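AtxE2 (Asticcacaulis excentricus, PDB 5TXE) hydrolyses the isopeptide bond of the lasso peptides astexin-2 and astexin-3, recognising their knotted structure and converting them to linear peptides. Local coordinates at residues T266-S271 against M334-L339; T305-D310 against N314-L319; M329-M334 against V375-T380. The protein carries 1 engineered substitution. One frame throughout, in Å; residues are numbered along the deposited sequence.

Contact 1: T266-S271 against M334-L339; sequences TTFSVS and MPADAL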
ATOM      1  N   THR A 266      26.533 -23.005  -7.813  1.00 49.27           N
ATOM      2  CA  THR A 266      26.201 -22.442  -6.501  1.00 47.56           C
ATOM      3  C   THR A 266      24.766 -21.880  -6.426  1.00 48.94           C
ATOM      4  O   THR A 266      24.344 -21.069  -7.237  1.00 48.66           O
ATOM      5  CB  THR A 266      27.176 -21.353  -6.185  1.00 49.06           C
ATOM      6  OG1 THR A 266      28.476 -21.893  -6.362  1.00 49.33           O
ATOM      7  CG2 THR A 266      27.005 -20.868  -4.745  1.00 55.63           C
ATOM      8  N   THR A 267      24.016 -22.368  -5.451  1.00 49.85           N
ATOM      9  CA  THR A 267      22.682 -21.900  -5.166  1.00 51.95           C
ATOM     10  C   THR A 267      22.758 -20.974  -3.941  1.00 46.88           C
ATOM     11  O   THR A 267      23.259 -21.325  -2.859  1.00 39.32           O
ATOM     12  CB  THR A 267      21.740 -23.083  -4.921  1.00 55.41           C
ATOM     13  OG1 THR A 267      21.524 -23.727  -6.175  1.00 59.45           O
ATOM     14  CG2 THR A 267      20.400 -22.645  -4.396  1.00 60.14           C
ATOM     15  N   PHE A 268      22.293 -19.766  -4.153  1.00 43.20           N
ATOM     16  CA  PHE A 268      22.185 -18.800  -3.081  1.00 38.94           C
ATOM     17  C   PHE A 268      20.774 -18.737  -2.568  1.00 39.68           C
ATOM     18  O   PHE A 268      19.826 -18.808  -3.336  1.00 41.20           O
ATOM     19  CB  PHE A 268      22.624 -17.479  -3.565  1.00 37.85           C
ATOM     20  CG  PHE A 268      24.063 -17.436  -3.922  1.00 36.13           C
ATOM     21  CD1 PHE A 268      25.030 -17.345  -2.935  1.00 40.51           C
ATOM     22  CD2 PHE A 268      24.454 -17.487  -5.210  1.00 36.89           C
ATOM     23  CE1 PHE A 268      26.380 -17.279  -3.244  1.00 37.01           C
ATOM     24  CE2 PHE A 268      25.790 -17.445  -5.534  1.00 37.66           C
ATOM     25  CZ  PHE A 268      26.759 -17.338  -4.548  1.00 37.45           C
ATOM     26  N   SER A 269      20.635 -18.708  -1.250  1.00 39.14           N
ATOM     27  CA  SER A 269      19.351 -18.556  -0.645  1.00 39.63           C
ATOM     28  C   SER A 269      19.542 -17.847   0.701  1.00 37.62           C
ATOM     29  O   SER A 269      20.610 -17.322   0.968  1.00 36.15           O
ATOM     30  CB  SER A 269      18.692 -19.899  -0.494  1.00 40.52           C
ATOM     31  OG  SER A 269      19.411 -20.673   0.428  1.00 43.97           O
ATOM     32  N   VAL A 270      18.493 -17.790   1.503  1.00 36.20           N
ATOM     33  CA  VAL A 270      18.503 -17.031   2.710  1.00 37.40           C
ATOM     34  C   VAL A 270      17.846 -17.882   3.758  1.00 39.36           C
ATOM     35  O   VAL A 270      16.870 -18.555   3.474  1.00 40.88           O
ATOM     36  CB  VAL A 270      17.724 -15.767   2.356  1.00 37.68           C
ATOM     37  CG1 VAL A 270      16.659 -15.417   3.350  1.00 40.41           C
ATOM     38  CG2 VAL A 270      18.688 -14.658   2.022  1.00 38.05           C
ATOM     39  N   SER A 271      18.369 -17.917   4.972  1.00 42.73           N
ATOM     40  CA  SER A 271      17.629 -18.640   6.022  1.00 48.95           C
ATOM     41  C   SER A 271      17.994 -18.116   7.394  1.00 47.62           C
ATOM     42  O   SER A 271      18.951 -17.391   7.537  1.00 40.57           O
ATOM     43  CB  SER A 271      17.939 -20.145   5.948  1.00 54.06           C
ATOM     44  OG  SER A 271      19.303 -20.381   6.276  1.00 52.09           O
ATOM     45  N   MET A 334      28.556  -8.970  -4.894  1.00 40.32           N
ATOM     46  CA  MET A 334      29.311  -9.982  -4.216  1.00 44.79           C
ATOM     47  C   MET A 334      29.866 -10.992  -5.237  1.00 44.66           C
ATOM     48  O   MET A 334      29.083 -11.791  -5.772  1.00 40.86           O
ATOM     49  CB  MET A 334      28.413 -10.729  -3.233  1.00 39.82           C
ATOM     50  CG  MET A 334      29.228 -11.658  -2.373  1.00 36.74           C
ATOM     51  SD  MET A 334      28.233 -12.706  -1.358  1.00 40.83           S
ATOM     52  CE  MET A 334      27.775 -13.945  -2.552  1.00 38.93           C
ATOM     53  N   PRO A 335      31.210 -10.985  -5.486  1.00 49.61           N
ATOM     54  CA  PRO A 335      31.886 -12.035  -6.327  1.00 45.94           C
ATOM     55  C   PRO A 335      31.483 -13.403  -5.861  1.00 44.38           C
ATOM     56  O   PRO A 335      31.549 -13.681  -4.660  1.00 46.98           O
ATOM     57  CB  PRO A 335      33.368 -11.811  -6.048  1.00 49.91           C
ATOM     58  CG  PRO A 335      33.471 -10.387  -5.571  1.00 54.64           C
ATOM     59  CD  PRO A 335      32.200 -10.128  -4.806  1.00 49.83           C
ATOM     60  N   ALA A 336      31.003 -14.238  -6.767  1.00 46.67           N
ATOM     61  CA  ALA A 336      30.310 -15.455  -6.363  1.00 54.13           C
ATOM     62  C   ALA A 336      31.233 -16.562  -5.817  1.00 59.87           C
ATOM     63  O   ALA A 336      30.744 -17.503  -5.194  1.00 52.51           O
ATOM     64  CB  ALA A 336      29.473 -15.982  -7.513  1.00 57.55           C
ATOM     65  N   ASP A 337      32.540 -16.427  -6.049  1.00 60.90           N
ATOM     66  CA  ASP A 337      33.557 -17.314  -5.462  1.00 75.00           C
ATOM     67  C   ASP A 337      33.553 -17.321  -3.928  1.00 73.42           C
ATOM     68  O   ASP A 337      33.797 -18.338  -3.310  1.00 73.59           O
ATOM     69  CB  ASP A 337      34.955 -16.877  -5.944  1.00 79.30           C
ATOM     70  CG  ASP A 337      35.222 -17.264  -7.406  1.00 89.33           C
ATOM     71  OD1 ASP A 337      34.460 -18.110  -7.951  1.00 86.70           O
ATOM     72  OD2 ASP A 337      36.204 -16.742  -7.998  1.00 87.89           O
ATOM     73  N   ALA A 338      33.296 -16.168  -3.331  1.00 70.07           N
ATOM     74  CA  ALA A 338      33.446 -15.975  -1.901  1.00 67.12           C
ATOM     75  C   ALA A 338      32.172 -15.372  -1.299  1.00 64.45           C
ATOM     76  O   ALA A 338      31.131 -15.306  -1.963  1.00 63.14           O
ATOM     77  CB  ALA A 338      34.646 -15.068  -1.650  1.00 61.33           C
ATOM     78  N   LEU A 339      32.277 -14.941  -0.043  1.00 61.21           N
ATOM     79  CA  LEU A 339      31.181 -14.297   0.697  1.00 55.97           C
ATOM     80  C   LEU A 339      31.595 -12.943   1.272  1.00 49.68           C
ATOM     81  O   LEU A 339      31.539 -12.720   2.486  1.00 50.89           O
ATOM     82  CB  LEU A 339      30.699 -15.211   1.797  1.00 55.61           C
ATOM     83  CG  LEU A 339      30.095 -16.481   1.208  1.00 56.53           C
ATOM     84  CD1 LEU A 339      29.803 -17.477   2.309  1.00 54.88           C
ATOM     85  CD2 LEU A 339      28.812 -16.195   0.430  1.00 59.25           C
TER

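Contact 2: T305-D310 against N314-L319; sequences TRMWGD and NVLYFL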
ATOM      1  N   THR A 305      16.296  -8.523   0.804  1.00 32.00           N
ATOM      2  CA  THR A 305      14.922  -8.490   0.240  1.00 34.09           C
ATOM      3  C   THR A 305      14.820  -8.905  -1.230  1.00 32.22           C
ATOM      4  O   THR A 305      13.741  -9.133  -1.736  1.00 31.01           O
ATOM      5  CB  THR A 305      14.316  -7.108   0.422  1.00 31.91           C
ATOM      6  OG1 THR A 305      15.257  -6.139  -0.047  1.00 31.89           O
ATOM      7  CG2 THR A 305      14.020  -6.869   1.901  1.00 32.81           C
ATOM      8  N   ARG A 306      15.943  -8.973  -1.915  1.00 31.82           N
ATOM      9  CA  ARG A 306      15.929  -9.325  -3.310  1.00 34.74           C
ATOM     10  C   ARG A 306      17.342  -9.681  -3.723  1.00 31.51           C
ATOM     11  O   ARG A 306      18.268  -8.944  -3.415  1.00 34.19           O
ATOM     12  CB  ARG A 306      15.457  -8.123  -4.165  1.00 33.09           C
ATOM     13  CG  ARG A 306      14.446  -8.475  -5.234  1.00 38.38           C
ATOM     14  CD  ARG A 306      14.948  -9.533  -6.199  1.00 41.44           C
ATOM     15  NE  ARG A 306      14.056  -9.704  -7.340  1.00 43.26           N
ATOM     16  CZ  ARG A 306      14.189 -10.653  -8.287  1.00 49.85           C
ATOM     17  NH1 ARG A 306      15.195 -11.539  -8.260  1.00 44.38           N
ATOM     18  NH2 ARG A 306      13.309 -10.718  -9.297  1.00 42.46           N
ATOM     19  N   MET A 307      17.504 -10.760  -4.482  1.00 36.17           N
ATOM     20  CA  MET A 307      18.834 -11.058  -5.071  1.00 38.42           C
ATOM     21  C   MET A 307      18.790 -11.449  -6.569  1.00 36.76           C
ATOM     22  O   MET A 307      17.783 -11.927  -7.062  1.00 32.66           O
ATOM     23  CB  MET A 307      19.460 -12.171  -4.258  1.00 38.52           C
ATOM     24  CG  MET A 307      18.811 -13.527  -4.456  1.00 38.69           C
ATOM     25  SD  MET A 307      19.680 -14.866  -3.611  1.00 40.34           S
ATOM     26  CE  MET A 307      19.519 -14.402  -1.895  1.00 43.99           C
ATOM     27  N   TRP A 308      19.903 -11.275  -7.267  1.00 38.22           N
ATOM     28  CA  TRP A 308      20.026 -11.619  -8.692  1.00 40.47           C
ATOM     29  C   TRP A 308      21.388 -12.217  -9.000  1.00 44.50           C
ATOM     30  O   TRP A 308      22.432 -11.617  -8.629  1.00 41.49           O
ATOM     31  CB  TRP A 308      19.975 -10.355  -9.546  1.00 41.11           C
ATOM     32  CG  TRP A 308      18.680  -9.603  -9.542  1.00 41.60           C
ATOM     33  CD1 TRP A 308      17.657  -9.753 -10.418  1.00 40.47           C
ATOM     34  CD2 TRP A 308      18.293  -8.570  -8.636  1.00 39.68           C
ATOM     35  NE1 TRP A 308      16.647  -8.894 -10.106  1.00 39.65           N
ATOM     36  CE2 TRP A 308      17.023  -8.149  -9.018  1.00 41.39           C
ATOM     37  CE3 TRP A 308      18.896  -7.981  -7.522  1.00 44.15           C
ATOM     38  CZ2 TRP A 308      16.332  -7.162  -8.330  1.00 42.35           C
ATOM     39  CZ3 TRP A 308      18.222  -6.980  -6.856  1.00 47.29           C
ATOM     40  CH2 TRP A 308      16.943  -6.582  -7.262  1.00 42.98           C
ATOM     41  N   GLY A 309      21.381 -13.397  -9.631  1.00 45.24           N
ATOM     42  CA  GLY A 309      22.620 -14.078 -10.018  1.00 44.74           C
ATOM     43  C   GLY A 309      23.046 -13.704 -11.428  1.00 45.25           C
ATOM     44  O   GLY A 309      22.227 -13.614 -12.304  1.00 47.35           O
ATOM     45  N   ASP A 310      24.333 -13.538 -11.659  1.00 46.52           N
ATOM     46  CA  ASP A 310      24.855 -13.205 -12.996  1.00 52.58           C
ATOM     47  C   ASP A 310      26.005 -14.148 -13.319  1.00 53.21           C
ATOM     48  O   ASP A 310      27.110 -13.932 -12.807  1.00 52.04           O
ATOM     49  CB  ASP A 310      25.346 -11.742 -12.984  1.00 52.76           C
ATOM     50  CG  ASP A 310      25.924 -11.261 -14.340  1.00 58.83           C
ATOM     51  OD1 ASP A 310      26.033 -12.081 -15.291  1.00 51.27           O
ATOM     52  OD2 ASP A 310      26.236 -10.027 -14.421  1.00 56.40           O
ATOM     53  N   ASN A 314      29.915 -13.683 -12.948  1.00 50.44           N
ATOM     54  CA  ASN A 314      30.125 -14.547 -11.802  1.00 55.01           C
ATOM     55  C   ASN A 314      29.959 -13.745 -10.498  1.00 55.37           C
ATOM     56  O   ASN A 314      30.888 -13.655  -9.685  1.00 53.64           O
ATOM     57  CB  ASN A 314      31.507 -15.206 -11.914  1.00 54.40           C
ATOM     58  CG  ASN A 314      31.766 -16.197 -10.823  1.00 54.89           C
ATOM     59  OD1 ASN A 314      30.952 -17.098 -10.560  1.00 54.20           O
ATOM     60  ND2 ASN A 314      32.921 -16.053 -10.177  1.00 55.52           N
ATOM     61  N   VAL A 315      28.802 -13.090 -10.342  1.00 53.26           N
ATOM     62  CA  VAL A 315      28.520 -12.318  -9.126  1.00 50.66           C
ATOM     63  C   VAL A 315      27.075 -12.454  -8.730  1.00 46.90           C
ATOM     64  O   VAL A 315      26.239 -12.837  -9.538  1.00 45.60           O
ATOM     65  CB  VAL A 315      28.888 -10.807  -9.217  1.00 54.99           C
ATOM     66  CG1 VAL A 315      30.303 -10.589  -9.729  1.00 54.65           C
ATOM     67  CG2 VAL A 315      27.961 -10.072 -10.118  1.00 61.33           C
ATOM     68  N   LEU A 316      26.820 -12.219  -7.445  1.00 42.88           N
ATOM     69  CA  LEU A 316      25.492 -12.090  -6.923  1.00 41.78           C
ATOM     70  C   LEU A 316      25.280 -10.623  -6.565  1.00 47.30           C
ATOM     71  O   LEU A 316      26.196  -9.973  -6.034  1.00 41.48           O
ATOM     72  CB  LEU A 316      25.359 -12.930  -5.675  1.00 43.20           C
ATOM     73  CG  LEU A 316      23.975 -12.968  -5.079  1.00 39.76           C
ATOM     74  CD1 LEU A 316      23.028 -13.809  -5.923  1.00 40.28           C
ATOM     75  CD2 LEU A 316      24.041 -13.468  -3.662  1.00 39.25           C
ATOM     76  N   TYR A 317      24.105 -10.086  -6.928  1.00 45.35           N
ATOM     77  CA  TYR A 317      23.697  -8.757  -6.482  1.00 37.24           C
ATOM     78  C   TYR A 317      22.503  -8.888  -5.553  1.00 35.50           C
ATOM     79  O   TYR A 317      21.671  -9.766  -5.730  1.00 37.50           O
ATOM     80  CB  TYR A 317      23.293  -7.904  -7.650  1.00 37.51           C
ATOM     81  CG  TYR A 317      24.277  -7.830  -8.769  1.00 38.33           C
ATOM     82  CD1 TYR A 317      25.325  -6.924  -8.745  1.00 38.23           C
ATOM     83  CD2 TYR A 317      24.122  -8.641  -9.895  1.00 42.19           C
ATOM     84  CE1 TYR A 317      26.217  -6.846  -9.799  1.00 41.88           C
ATOM     85  CE2 TYR A 317      24.997  -8.551 -10.975  1.00 44.37           C
ATOM     86  CZ  TYR A 317      26.053  -7.669 -10.941  1.00 42.48           C
ATOM     87  OH  TYR A 317      26.945  -7.625 -12.040  1.00 43.29           O
ATOM     88  N   PHE A 318      22.437  -8.034  -4.534  1.00 37.38           N
ATOM     89  CA  PHE A 318      21.285  -8.035  -3.677  1.00 37.13           C
ATOM     90  C   PHE A 318      20.906  -6.703  -3.060  1.00 37.46           C
ATOM     91  O   PHE A 318      21.734  -5.793  -2.936  1.00 36.87           O
ATOM     92  CB  PHE A 318      21.368  -9.131  -2.619  1.00 38.97           C
ATOM     93  CG  PHE A 318      22.511  -9.015  -1.666  1.00 41.87           C
ATOM     94  CD1 PHE A 318      22.430  -8.178  -0.576  1.00 42.10           C
ATOM     95  CD2 PHE A 318      23.635  -9.821  -1.799  1.00 44.41           C
ATOM     96  CE1 PHE A 318      23.448  -8.104   0.348  1.00 45.03           C
ATOM     97  CE2 PHE A 318      24.660  -9.757  -0.867  1.00 46.82           C
ATOM     98  CZ  PHE A 318      24.563  -8.896   0.209  1.00 44.16           C
ATOM     99  N   LEU A 319      19.632  -6.613  -2.705  1.00 34.37           N
ATOM    100  CA  LEU A 319      19.064  -5.435  -2.058  1.00 36.29           C
ATOM    101  C   LEU A 319      18.744  -5.713  -0.629  1.00 34.89           C
ATOM    102  O   LEU A 319      18.436  -6.857  -0.264  1.00 29.77           O
ATOM    103  CB  LEU A 319      17.707  -5.081  -2.678  1.00 39.30           C
ATOM    104  CG  LEU A 319      17.739  -4.355  -4.014  1.00 40.73           C
ATOM    105  CD1 LEU A 319      16.319  -4.136  -4.527  1.00 42.76           C
ATOM    106  CD2 LEU A 319      18.447  -3.029  -3.860  1.00 38.92           C
TER

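Contact 3: M329-M334 against V375-T380; sequences MALYRM and VTLNLT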
ATOM      1  N   MET A 329      17.684   2.085   1.583  1.00 35.11           N
ATOM      2  CA  MET A 329      17.849   0.890   0.784  1.00 37.88           C
ATOM      3  C   MET A 329      19.292   0.874   0.365  1.00 35.72           C
ATOM      4  O   MET A 329      19.871   1.917   0.170  1.00 29.40           O
ATOM      5  CB  MET A 329      17.046   0.945  -0.514  1.00 42.61           C
ATOM      6  CG  MET A 329      15.556   0.918  -0.324  1.00 54.42           C
ATOM      7  SD  MET A 329      14.801  -0.671  -0.624  1.00 63.22           S
ATOM      8  CE  MET A 329      15.447  -1.044  -2.222  1.00 59.95           C
ATOM      9  N   ALA A 330      19.815  -0.317   0.118  1.00 36.92           N
ATOM     10  CA  ALA A 330      21.187  -0.496  -0.369  1.00 34.69           C
ATOM     11  C   ALA A 330      21.270  -1.686  -1.308  1.00 30.54           C
ATOM     12  O   ALA A 330      20.568  -2.662  -1.146  1.00 33.74           O
ATOM     13  CB  ALA A 330      22.146  -0.683   0.810  1.00 33.97           C
ATOM     14  N   LEU A 331      22.147  -1.567  -2.271  1.00 29.04           N
ATOM     15  CA  LEU A 331      22.417  -2.579  -3.236  1.00 33.14           C
ATOM     16  C   LEU A 331      23.860  -3.025  -3.083  1.00 35.48           C
ATOM     17  O   LEU A 331      24.776  -2.171  -3.032  1.00 31.92           O
ATOM     18  CB  LEU A 331      22.267  -1.959  -4.598  1.00 35.18           C
ATOM     19  CG  LEU A 331      22.549  -2.839  -5.794  1.00 36.59           C
ATOM     20  CD1 LEU A 331      21.619  -4.028  -5.824  1.00 37.32           C
ATOM     21  CD2 LEU A 331      22.384  -1.979  -7.051  1.00 39.94           C
ATOM     22  N   TYR A 332      24.049  -4.348  -3.017  1.00 41.03           N
ATOM     23  CA  TYR A 332      25.362  -4.998  -2.844  1.00 40.92           C
ATOM     24  C   TYR A 332      25.771  -5.837  -4.054  1.00 45.32           C
ATOM     25  O   TYR A 332      24.911  -6.449  -4.741  1.00 38.71           O
ATOM     26  CB  TYR A 332      25.347  -5.877  -1.593  1.00 40.64           C
ATOM     27  CG  TYR A 332      25.347  -5.056  -0.330  1.00 41.06           C
ATOM     28  CD1 TYR A 332      24.178  -4.537   0.168  1.00 42.84           C
ATOM     29  CD2 TYR A 332      26.533  -4.780   0.346  1.00 43.38           C
ATOM     30  CE1 TYR A 332      24.172  -3.760   1.323  1.00 47.24           C
ATOM     31  CE2 TYR A 332      26.541  -4.009   1.490  1.00 46.23           C
ATOM     32  CZ  TYR A 332      25.349  -3.496   1.966  1.00 47.83           C
ATOM     33  OH  TYR A 332      25.341  -2.736   3.076  1.00 45.71           O
ATOM     34  N   ARG A 333      27.091  -5.869  -4.296  1.00 46.49           N
ATOM     35  CA  ARG A 333      27.708  -6.745  -5.304  1.00 47.12           C
ATOM     36  C   ARG A 333      28.713  -7.694  -4.626  1.00 44.54           C
ATOM     37  O   ARG A 333      29.604  -7.270  -3.896  1.00 44.60           O
ATOM     38  CB  ARG A 333      28.384  -5.865  -6.308  1.00 49.28           C
ATOM     39  CG  ARG A 333      29.097  -6.537  -7.452  1.00 55.88           C
ATOM     40  CD  ARG A 333      29.911  -5.451  -8.153  1.00 57.05           C
ATOM     41  NE  ARG A 333      30.501  -5.981  -9.363  1.00 66.49           N
ATOM     42  CZ  ARG A 333      31.564  -6.794  -9.403  1.00 67.80           C
ATOM     43  NH1 ARG A 333      32.200  -7.185  -8.290  1.00 60.93           N
ATOM     44  NH2 ARG A 333      31.997  -7.218 -10.581  1.00 64.13           N
ATOM     45  N   MET A 334      28.556  -8.970  -4.894  1.00 40.32           N
ATOM     46  CA  MET A 334      29.311  -9.982  -4.216  1.00 44.79           C
ATOM     47  C   MET A 334      29.866 -10.992  -5.237  1.00 44.66           C
ATOM     48  O   MET A 334      29.083 -11.791  -5.772  1.00 40.86           O
ATOM     49  CB  MET A 334      28.413 -10.729  -3.233  1.00 39.82           C
ATOM     50  CG  MET A 334      29.228 -11.658  -2.373  1.00 36.74           C
ATOM     51  SD  MET A 334      28.233 -12.706  -1.358  1.00 40.83           S
ATOM     52  CE  MET A 334      27.775 -13.945  -2.552  1.00 38.93           C
ATOM     53  N   VAL A 375      14.285   4.019 -13.689  1.00 33.78           N
ATOM     54  CA  VAL A 375      15.644   4.396 -13.436  1.00 33.88           C
ATOM     55  C   VAL A 375      16.496   3.208 -13.839  1.00 34.67           C
ATOM     56  O   VAL A 375      15.997   2.063 -13.847  1.00 34.77           O
ATOM     57  CB  VAL A 375      15.653   4.722 -11.937  1.00 36.17           C
ATOM     58  CG1 VAL A 375      16.486   3.825 -11.065  1.00 37.27           C
ATOM     59  CG2 VAL A 375      15.671   6.194 -11.660  1.00 36.99           C
ATOM     60  N   THR A 376      17.743   3.464 -14.268  1.00 36.61           N
ATOM     61  CA  THR A 376      18.739   2.370 -14.442  1.00 41.09           C
ATOM     62  C   THR A 376      19.837   2.498 -13.433  1.00 36.30           C
ATOM     63  O   THR A 376      20.279   3.573 -13.110  1.00 41.20           O
ATOM     64  CB  THR A 376      19.393   2.291 -15.856  1.00 41.95           C
ATOM     65  OG1 THR A 376      20.040   3.520 -16.141  1.00 46.02           O
ATOM     66  CG2 THR A 376      18.387   2.081 -16.912  1.00 43.60           C
ATOM     67  N   LEU A 377      20.238   1.389 -12.879  1.00 38.58           N
ATOM     68  CA  LEU A 377      21.284   1.402 -11.892  1.00 42.80           C
ATOM     69  C   LEU A 377      22.484   0.629 -12.483  1.00 43.87           C
ATOM     70  O   LEU A 377      22.364  -0.536 -12.857  1.00 45.76           O
ATOM     71  CB  LEU A 377      20.751   0.749 -10.640  1.00 45.04           C
ATOM     72  CG  LEU A 377      21.239   1.264  -9.296  1.00 57.29           C
ATOM     73  CD1 LEU A 377      21.523   2.745  -9.267  1.00 61.23           C
ATOM     74  CD2 LEU A 377      20.181   1.010  -8.258  1.00 61.55           C
ATOM     75  N   ASN A 378      23.633   1.282 -12.585  1.00 41.98           N
ATOM     76  CA  ASN A 378      24.854   0.627 -13.062  1.00 43.18           C
ATOM     77  C   ASN A 378      25.420  -0.339 -12.006  1.00 39.24           C
ATOM     78  O   ASN A 378      25.770   0.058 -10.901  1.00 42.68           O
ATOM     79  CB  ASN A 378      25.855   1.710 -13.458  1.00 45.70           C
ATOM     80  CG  ASN A 378      27.147   1.154 -14.051  1.00 51.30           C
ATOM     81  OD1 ASN A 378      27.731   0.177 -13.570  1.00 50.54           O
ATOM     82  ND2 ASN A 378      27.623   1.823 -15.071  1.00 51.68           N
ATOM     83  N   LEU A 379      25.505  -1.617 -12.349  1.00 38.24           N
ATOM     84  CA  LEU A 379      25.902  -2.624 -11.373  1.00 45.20           C
ATOM     85  C   LEU A 379      27.434  -2.744 -11.118  1.00 50.26           C
ATOM     86  O   LEU A 379      27.881  -3.659 -10.406  1.00 57.89           O
ATOM     87  CB  LEU A 379      25.339  -3.987 -11.789  1.00 48.39           C
ATOM     88  CG  LEU A 379      23.818  -4.060 -11.753  1.00 45.11           C
ATOM     89  CD1 LEU A 379      23.354  -5.448 -12.172  1.00 43.93           C
ATOM     90  CD2 LEU A 379      23.313  -3.713 -10.364  1.00 46.10           C
ATOM     91  N   THR A 380      28.216  -1.850 -11.714  1.00 49.59           N
ATOM     92  CA  THR A 380      29.646  -1.800 -11.507  1.00 52.41           C
ATOM     93  C   THR A 380      29.943  -0.605 -10.630  1.00 52.96           C
ATOM     94  O   THR A 380      30.471  -0.762  -9.532  1.00 50.89           O
ATOM     95  CB  THR A 380      30.391  -1.653 -12.841  1.00 55.70           C
ATOM     96  OG1 THR A 380      30.103  -2.788 -13.684  1.00 52.63           O
ATOM     97  CG2 THR A 380      31.906  -1.550 -12.574  1.00 58.05           C
TER

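Contact 1: T266-S271 against M334-L339
Phe-268 meets Met-334 and Ala-336 between two separate sheets: the backbones share no hydrogen bonds, and the CA atoms of Phe-268 and Ala-336 stand 9.4 Å apart. The phenyl ring spans the distance between the backbones. Its CG lies beside the backbone N and opposite the carbonyl carbon (chi1 -65°), which sends the ring out from strand 266-271 toward the far chain, and its outer atoms CE1 and CZ make the contact. Met-334 reaches in from the opposite direction. Its side chain runs extended to the sulfur and then turns at chi3 (80°), bringing the terminal methyl to the ring, where CE lies 3.7 Å from CE1 of Phe-268. This methyl approaches obliquely, and it is the methyl rather than the sulfur that touches the ring. Ala-336 meets the ring at CZ: its carbonyl O lies near the ring plane at the edge, 4.0 Å from CZ of Phe-268, and its CB packs 4.2 Å from the same CZ. A tight turn follows strand 328-335 here, closed by a weak bond of 3.3 Å from Ala-338 N to Pro-335 O, and this turn presents Ala-336 to the ring. Within the first strand, CG2 of Thr-266 rests 3.5 Å above one face of the Phe-268 ring, offset toward its rim. The contact is packing without hydrogen bonds, mostly apolar, between adjacent four-stranded sheets, consistent with neighbouring blades of the beta-propeller of prolyl oligopeptidase relatives. Around it, Phe-268 also touches Ala-286 of strand 283-288, Val-263 of strand 261-263 and Met-307 of strand 304-310, while Met-334 packs on Leu-284 and Ala-336 on Val-263, so that the ring meets side chains of both sheets.

Contact 2: T305-D310 against N314-L319
A beta hairpin with a G1 bulge at its turn end pairs Trp-308 with Tyr-317 and Met-307 with Phe-318, in a four-stranded antiparallel sheet consistent with a propeller blade. Trp-308 and Tyr-317 form a hydrogen-bonded pair, both bonds being 2.8 Å between the N of one and the O of the other; the Tyr-317 N-H points almost straight at its acceptor (177°). At the bulge, Asn-314 and Val-315 both face Asp-310, and Asn-314 adopts positive phi (56°). Met-307 and Phe-318, a non-hydrogen-bonded pair, put their side chains on one face of the sheet, with Leu-316 beside them. The other face carries Trp-308, Tyr-317, Leu-319 and Asp-310. There CG of Leu-319 lies in the plane of the indole at its edge, and CD1 of Leu-319 comes 3.7 Å from CH2 of Trp-308. Asp-310 OD2 sits in the plane of the Tyr-317 ring and receives a weak bond from its OH; Arg-356 forms a long, weak ion pair with the same oxygen. Arg-306 folds over the indole, CD lying 3.5 Å above one face toward the rim, and NE1 of Trp-308 sits over the centre of the guanidinium, while NH1 of Arg-306 bonds to Met-307 O at 2.9 Å.

Contact 3: M329-M334 against V375-T380
Arg-333 brings the edge of its guanidinium toward the carbonyl of Leu-379, yet meets it mainly through an aliphatic carbon: CD of Arg-333 is 3.5 Å from Leu-379 O, and NE of Arg-333 lies slightly farther from that oxygen, at 3.7 Å. The oxygen is in the guanidinium plane, but the approach is packing and not a hydrogen bond. An extended chain from CG to NE, with CG opposite the backbone N (chi1 180°), carries the arginine out from its strand to this point. The rest of the contact is a cluster of three leucines centred on one methyl, CD2 of Leu-331. It meets CD2 of Leu-377 at 3.9 Å, the two side chains reaching toward each other tip to tip, and CD2 of Leu-379 at the same 3.9 Å, where the side chains cross at about a right angle. Leu-377 is also the one whose torsions depart from staggered values, with chi2 at 33°. The two backbones stay well apart, 7.6 Å between the CA atoms of Arg-333 and Leu-379 at their nearest, and no backbone bonds link them. Past the end of strand 373-378 the chain bends in an Asx turn: OD1 of Asn-378 accepts from Thr-380 N at 2.8 Å, in its carbonyl plane, and also from Ser-381 N. Leu-379 lies inside this turn, with its carbonyl facing Arg-333. The arrangement joins the sheet that runs from strand 304-310 to strand 342-347 to the following one, from strand 350-357 to strand 384-388, consistent with adjacent propeller blades. Tyr-317 of strand 315-322 touches both Arg-333 and Leu-379, while Leu-377 packs on Trp-345 of strand 342-347 and on Leu-361 of strand 360-367.

Overall arrangement
Starting from the N terminus, strand 266-271 opens contact 1, whose loop closes only at 334-339. Contact 2, the short hairpin of 305-310 and 314-319, opens and closes inside that loop. Strand 328-335 then pairs with strand 315-322 through backbone bonds such as Met-334 N to Leu-316 O, so contacts 1 and 2 touch, their centres about 9 Å apart. Contact 3 begins on the same strand and closes at 375-380; it crosses contact 1, sharing Met-334, and follows contact 2 in series. Three successive four-stranded sheets are thus tied: contact 1 joins the first to the second, contact 2 pairs two strands within the second, and contact 3 joins it to the third.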